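Local atomic coordinates of haloalkane dehalogenase (Mycobacterium rhodesiae, PDB entry 4MJ3), a protein that is a haloalkane dehalogenase, probably cleaving the carbon-halogen bond of haloalkanes with water to release an alcohol and a halide ion. Residues R75-I79 and A108-L114; M65-L69 and L290-V295. Numbering follows the deposited sequence.

Contact 1: residues R75-I79 and A108-L114; sequences RAVAI and AIEEIGL
Ile79, Leu114 and Ile112 give up the most surface here, 66, 54 and 39 Å², and they carry the packing of a strand of the alpha/beta-hydrolase sheet against the C-terminal end of the helix that covers one face. Residues 75-79 are a regular extended strand; 108-112 is the last part of a helix, and the two axes pass 10.8 Å apart at 138°. In register, Ile79 CA lies 8.0 Å from Ala108 CA and Val77 CA 9.1 Å from Leu114 CA. Strand alternation points Arg75, Val77 and Ile79 at the helix. Ile79 (m, t) puts its CD1 3.7 Å from Ile112 CD1 and 4.2 Å from Ile109 CG1, while its CG2 meets Ala108 CB at 4.3 Å. The helix stops at Gly113, whose positive phi (90°, psi 37°) turns the chain so that Leu114 (m, t) comes back toward the strand, with CD1 4.0 Å from Val77 CG1. Leu114 CD2 also lies over one face of the Arg75 guanidinium, 3.8 Å from NH2. That extended arginine is salt-bridged to Asp40, and a water accepts from its NH2 at 3.0 Å and donates to Ile112 O at 2.9 Å, the polar link at the edge of an otherwise apolar interface. Strand 75-79, helix 98-112 and the parallel strand 117-121 form a beta-alpha-beta crossover, with strand 48-52 between the strands. Strand 75-79 runs between strands 48-52 (parallel) and 33-41 (antiparallel); Leu50 and Tyr38 from these strands extend the apolar layer under helix 98-112, and Val24 of strand 22-27 touches Ala108 and Ile112.

Contact 2: residues M65-L69 and L290-V295; sequences MIPVL and LAEAVV
Residues 66-69 belong to the short helix 66-71, and 290-295 lie within the long helix 282-300 near the C-terminus, so this is a helix-helix contact among the helices that flank the alpha/beta-hydrolase sheet. The backbones come closest where Met65 CA lies 5.1 Å from Ala291 CA, an approach that the small alanine side chain permits. Leu69 N donates a hydrogen bond to Met65 O at 3.1 Å; Val294 N and Val295 N do the same to Leu290 O and Ala291 O, each at 3.0 Å. No hydrogen bond crosses between the segments, and apolar side chains do most of the joining. The CA-to-CB bond of Ala291 points toward the short helix, its CB 4.0 Å from Met65 CB and 3.6 Å from Val68 CG1. Val68 (t) also faces the long helix, and its CG1 comes within 3.9 Å of Glu292 OE2 at the exposed margin. Leu69 (m, t) starts sideways but brings CD2 to 4.0 Å from Val294 CG1 and 4.1 Å from Val295 CG2. Met65, modelled as selenomethionine, likewise leaves sideways, then bends at chi3 (60°, p) so that its CE ends 3.7 Å from Leu290 CG.

The two contacts lie on opposite faces of the central sheet, their centres about 17 Å apart, and strand 75-79 brings them together. While Val77 and Ile79 turn to helix 98-112 in contact 1, Ala76 faces the other way, its CB 4.2 Å from both Ile66 CG2 and Leu69 CD1. Leu69 thus spans the layers, with one methyl toward Ala76 and the other toward helix 282-300 in contact 2. Along the chain, contact 1 is nested within the loop that contact 2 closes. Contact 1 seats helix 98-112 on one face of the sheet; contact 2 packs helix 282-300 on helix 66-71, which lies on the other. In this fold the nucleophile probably follows strand 117-121, outside both contacts.

Contact 1: residues R75-I79 and A108-L114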
loop_
_atom_site.group_PDB
_atom_site.type_symbol
_atom_site.label_atom_id
_atom_site.label_comp_id
_atom_site.label_asym_id
_atom_site.label_seq_id
_atom_site.Cartn_x
_atom_site.Cartn_y
_atom_site.Cartn_z
ATOM N N ARG A 75 -4.936 -10.423 13.658
ATOM C CA ARG A 75 -5.569 -9.114 13.708
ATOM C C ARG A 75 -5.176 -8.336 12.454
ATOM O O ARG A 75 -4.014 -7.980 12.270
ATOM C CB ARG A 75 -5.121 -8.371 14.961
ATOM C CG ARG A 75 -5.695 -6.974 15.110
ATOM C CD ARG A 75 -5.266 -6.352 16.423
ATOM N NE ARG A 75 -5.489 -4.907 16.419
ATOM C CZ ARG A 75 -4.755 -4.025 17.087
ATOM N NH1 ARG A 75 -3.705 -4.408 17.805
ATOM N NH2 ARG A 75 -5.067 -2.739 17.037
ATOM N N ALA A 76 -6.163 -8.026 11.621
ATOM C CA ALA A 76 -5.926 -7.347 10.373
ATOM C C ALA A 76 -6.180 -5.850 10.546
ATOM O O ALA A 76 -7.270 -5.432 10.933
ATOM C CB ALA A 76 -6.828 -7.912 9.286
ATOM N N VAL A 77 -5.166 -5.061 10.220
ATOM C CA VAL A 77 -5.260 -3.624 10.264
ATOM C C VAL A 77 -4.910 -3.093 8.879
ATOM O O VAL A 77 -3.897 -3.485 8.303
ATOM C CB VAL A 77 -4.308 -3.054 11.329
ATOM C CG1 VAL A 77 -4.393 -1.545 11.359
ATOM C CG2 VAL A 77 -4.650 -3.664 12.683
ATOM N N ALA A 78 -5.778 -2.255 8.315
ATOM C CA ALA A 78 -5.545 -1.676 6.991
ATOM C C ALA A 78 -5.728 -0.168 7.101
ATOM O O ALA A 78 -6.719 0.295 7.673
ATOM C CB ALA A 78 -6.524 -2.246 5.971
ATOM N N ILE A 79 -4.781 0.601 6.570
ATOM C CA ILE A 79 -4.817 2.050 6.761
ATOM C C ILE A 79 -4.878 2.736 5.397
ATOM O O ILE A 79 -4.109 2.400 4.523
ATOM C CB ILE A 79 -3.546 2.518 7.517
ATOM C CG1 ILE A 79 -3.441 1.827 8.879
ATOM C CG2 ILE A 79 -3.539 4.039 7.668
ATOM C CD1 ILE A 79 -2.171 2.131 9.637
ATOM N N ALA A 108 0.291 7.461 11.925
ATOM C CA ALA A 108 -0.897 6.616 12.042
ATOM C C ALA A 108 -0.623 5.312 12.786
ATOM O O ALA A 108 -1.338 4.949 13.733
ATOM C CB ALA A 108 -1.473 6.313 10.679
ATOM N N ILE A 109 0.445 4.627 12.393
ATOM C CA ILE A 109 0.856 3.393 13.058
ATOM C C ILE A 109 1.083 3.637 14.569
ATOM O O ILE A 109 0.645 2.859 15.425
ATOM C CB ILE A 109 2.123 2.813 12.381
ATOM C CG1 ILE A 109 1.766 2.311 10.989
ATOM C CG2 ILE A 109 2.758 1.686 13.207
ATOM C CD1 ILE A 109 2.962 2.000 10.106
ATOM N N GLU A 110 1.794 4.717 14.883
ATOM C CA GLU A 110 2.090 5.067 16.263
ATOM C C GLU A 110 0.835 5.395 17.065
ATOM O O GLU A 110 0.723 5.008 18.227
ATOM C CB GLU A 110 3.062 6.233 16.320
ATOM C CG GLU A 110 4.470 5.899 15.862
ATOM C CD GLU A 110 5.272 5.204 16.939
ATOM O OE1 GLU A 110 4.995 4.020 17.210
ATOM O OE2 GLU A 110 6.185 5.835 17.513
ATOM N N GLU A 111 -0.086 6.122 16.443
ATOM C CA GLU A 111 -1.305 6.559 17.115
ATOM C C GLU A 111 -2.241 5.363 17.370
ATOM O O GLU A 111 -2.831 5.257 18.442
ATOM C CB GLU A 111 -2.002 7.640 16.290
ATOM C CG GLU A 111 -3.067 8.411 17.049
ATOM C CD GLU A 111 -2.527 9.154 18.255
ATOM O OE1 GLU A 111 -1.473 9.819 18.127
ATOM O OE2 GLU A 111 -3.146 9.034 19.339
ATOM N N ILE A 112 -2.332 4.461 16.397
ATOM C CA ILE A 112 -3.082 3.229 16.582
ATOM C C ILE A 112 -2.425 2.339 17.649
ATOM O O ILE A 112 -3.122 1.697 18.444
ATOM C CB ILE A 112 -3.240 2.443 15.270
ATOM C CG1 ILE A 112 -4.025 3.280 14.254
ATOM C CG2 ILE A 112 -3.953 1.131 15.555
ATOM C CD1 ILE A 112 -3.911 2.784 12.845
ATOM N N GLY A 113 -1.099 2.376 17.718
ATOM C CA GLY A 113 -0.334 1.695 18.765
ATOM C C GLY A 113 0.056 0.277 18.409
ATOM O O GLY A 113 0.068 -0.604 19.255
ATOM N N LEU A 114 0.377 0.055 17.149
ATOM C CA LEU A 114 0.711 -1.280 16.662
ATOM C C LEU A 114 2.132 -1.694 17.053
ATOM O O LEU A 114 3.041 -0.859 17.061
ATOM C CB LEU A 114 0.564 -1.326 15.140
ATOM C CG LEU A 114 -0.801 -0.944 14.571
ATOM C CD1 LEU A 114 -0.777 -0.994 13.061
ATOM C CD2 LEU A 114 -1.885 -1.862 15.113
HETATM O O HOH W 1 -3.657 -1.059 19.095
#

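Contact 2: residues M65-L69 and L290-V295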
loop_
_atom_site.group_PDB
_atom_site.type_symbol
_atom_site.label_atom_id
_atom_site.label_comp_id
_atom_site.label_asym_id
_atom_site.label_seq_id
_atom_site.Cartn_x
_atom_site.Cartn_y
_atom_site.Cartn_z
HETATM N N MSE A 65 -8.992 -10.380 1.596
HETATM C CA MSE A 65 -7.921 -10.914 2.444
HETATM C C MSE A 65 -8.271 -10.855 3.909
HETATM O O MSE A 65 -7.930 -11.763 4.666
HETATM C CB MSE A 65 -6.641 -10.112 2.193
HETATM C CG MSE A 65 -6.182 -10.439 0.794
HETATM SE SE MSE A 65 -4.431 -9.596 0.433
HETATM C CE MSE A 65 -3.294 -10.397 1.786
ATOM N N ILE A 66 -8.971 -9.800 4.324
ATOM C CA ILE A 66 -9.264 -9.605 5.734
ATOM C C ILE A 66 -9.980 -10.809 6.401
ATOM O O ILE A 66 -9.529 -11.253 7.454
ATOM C CB ILE A 66 -9.997 -8.263 5.981
ATOM C CG1 ILE A 66 -9.042 -7.100 5.717
ATOM C CG2 ILE A 66 -10.534 -8.199 7.403
ATOM C CD1 ILE A 66 -9.721 -5.769 5.505
ATOM N N PRO A 67 -11.068 -11.347 5.804
ATOM C CA PRO A 67 -11.740 -12.467 6.458
ATOM C C PRO A 67 -10.872 -13.712 6.639
ATOM O O PRO A 67 -11.012 -14.405 7.630
ATOM C CB PRO A 67 -12.926 -12.758 5.533
ATOM C CG PRO A 67 -13.182 -11.471 4.829
ATOM C CD PRO A 67 -11.816 -10.900 4.611
ATOM N N VAL A 68 -9.979 -13.976 5.698
ATOM C CA VAL A 68 -9.047 -15.110 5.789
ATOM C C VAL A 68 -8.080 -14.917 6.969
ATOM O O VAL A 68 -7.873 -15.826 7.762
ATOM C CB VAL A 68 -8.236 -15.268 4.487
ATOM C CG1 VAL A 68 -7.196 -16.370 4.617
ATOM C CG2 VAL A 68 -9.176 -15.548 3.318
ATOM N N LEU A 69 -7.556 -13.711 7.106
ATOM C CA LEU A 69 -6.617 -13.394 8.178
ATOM C C LEU A 69 -7.319 -13.503 9.533
ATOM O O LEU A 69 -6.795 -14.090 10.473
ATOM C CB LEU A 69 -6.031 -11.986 7.960
ATOM C CG LEU A 69 -5.219 -11.819 6.673
ATOM C CD1 LEU A 69 -4.882 -10.360 6.453
ATOM C CD2 LEU A 69 -3.947 -12.662 6.673
ATOM N N LEU A 290 -3.404 -15.021 -1.697
ATOM C CA LEU A 290 -2.354 -14.226 -1.069
ATOM C C LEU A 290 -2.507 -14.257 0.456
ATOM O O LEU A 290 -1.526 -14.441 1.168
ATOM C CB LEU A 290 -2.325 -12.786 -1.597
ATOM C CG LEU A 290 -1.249 -11.878 -0.982
ATOM C CD1 LEU A 290 0.150 -12.431 -1.187
ATOM C CD2 LEU A 290 -1.362 -10.472 -1.555
ATOM N N ALA A 291 -3.740 -14.150 0.951
ATOM C CA ALA A 291 -3.980 -14.203 2.391
ATOM C C ALA A 291 -3.578 -15.560 2.972
ATOM O O ALA A 291 -2.975 -15.606 4.039
ATOM C CB ALA A 291 -5.426 -13.891 2.721
ATOM N N GLU A 292 -3.876 -16.641 2.263
ATOM C CA GLU A 292 -3.450 -17.977 2.688
ATOM C C GLU A 292 -1.917 -18.083 2.753
ATOM O O GLU A 292 -1.380 -18.661 3.701
ATOM C CB GLU A 292 -4.035 -19.077 1.791
ATOM C CG GLU A 292 -5.561 -19.282 1.939
ATOM C CD GLU A 292 -5.987 -19.902 3.267
ATOM O OE1 GLU A 292 -5.115 -20.158 4.128
ATOM O OE2 GLU A 292 -7.206 -20.142 3.461
ATOM N N ALA A 293 -1.225 -17.502 1.781
ATOM C CA ALA A 293 0.242 -17.462 1.804
ATOM C C ALA A 293 0.758 -16.692 3.027
ATOM O O ALA A 293 1.729 -17.110 3.653
ATOM C CB ALA A 293 0.796 -16.867 0.524
ATOM N N VAL A 294 0.096 -15.584 3.381
ATOM C CA VAL A 294 0.478 -14.816 4.566
ATOM C C VAL A 294 0.285 -15.626 5.856
ATOM O O VAL A 294 1.168 -15.639 6.707
ATOM C CB VAL A 294 -0.305 -13.484 4.656
ATOM C CG1 VAL A 294 -0.045 -12.811 5.988
ATOM C CG2 VAL A 294 0.077 -12.574 3.496
ATOM N N VAL A 295 -0.837 -16.342 5.958
ATOM C CA VAL A 295 -1.119 -17.154 7.136
ATOM C C VAL A 295 -0.046 -18.237 7.268
ATOM O O VAL A 295 0.518 -18.423 8.335
ATOM C CB VAL A 295 -2.510 -17.800 7.090
ATOM C CG1 VAL A 295 -2.673 -18.787 8.237
ATOM C CG2 VAL A 295 -3.585 -16.728 7.152
#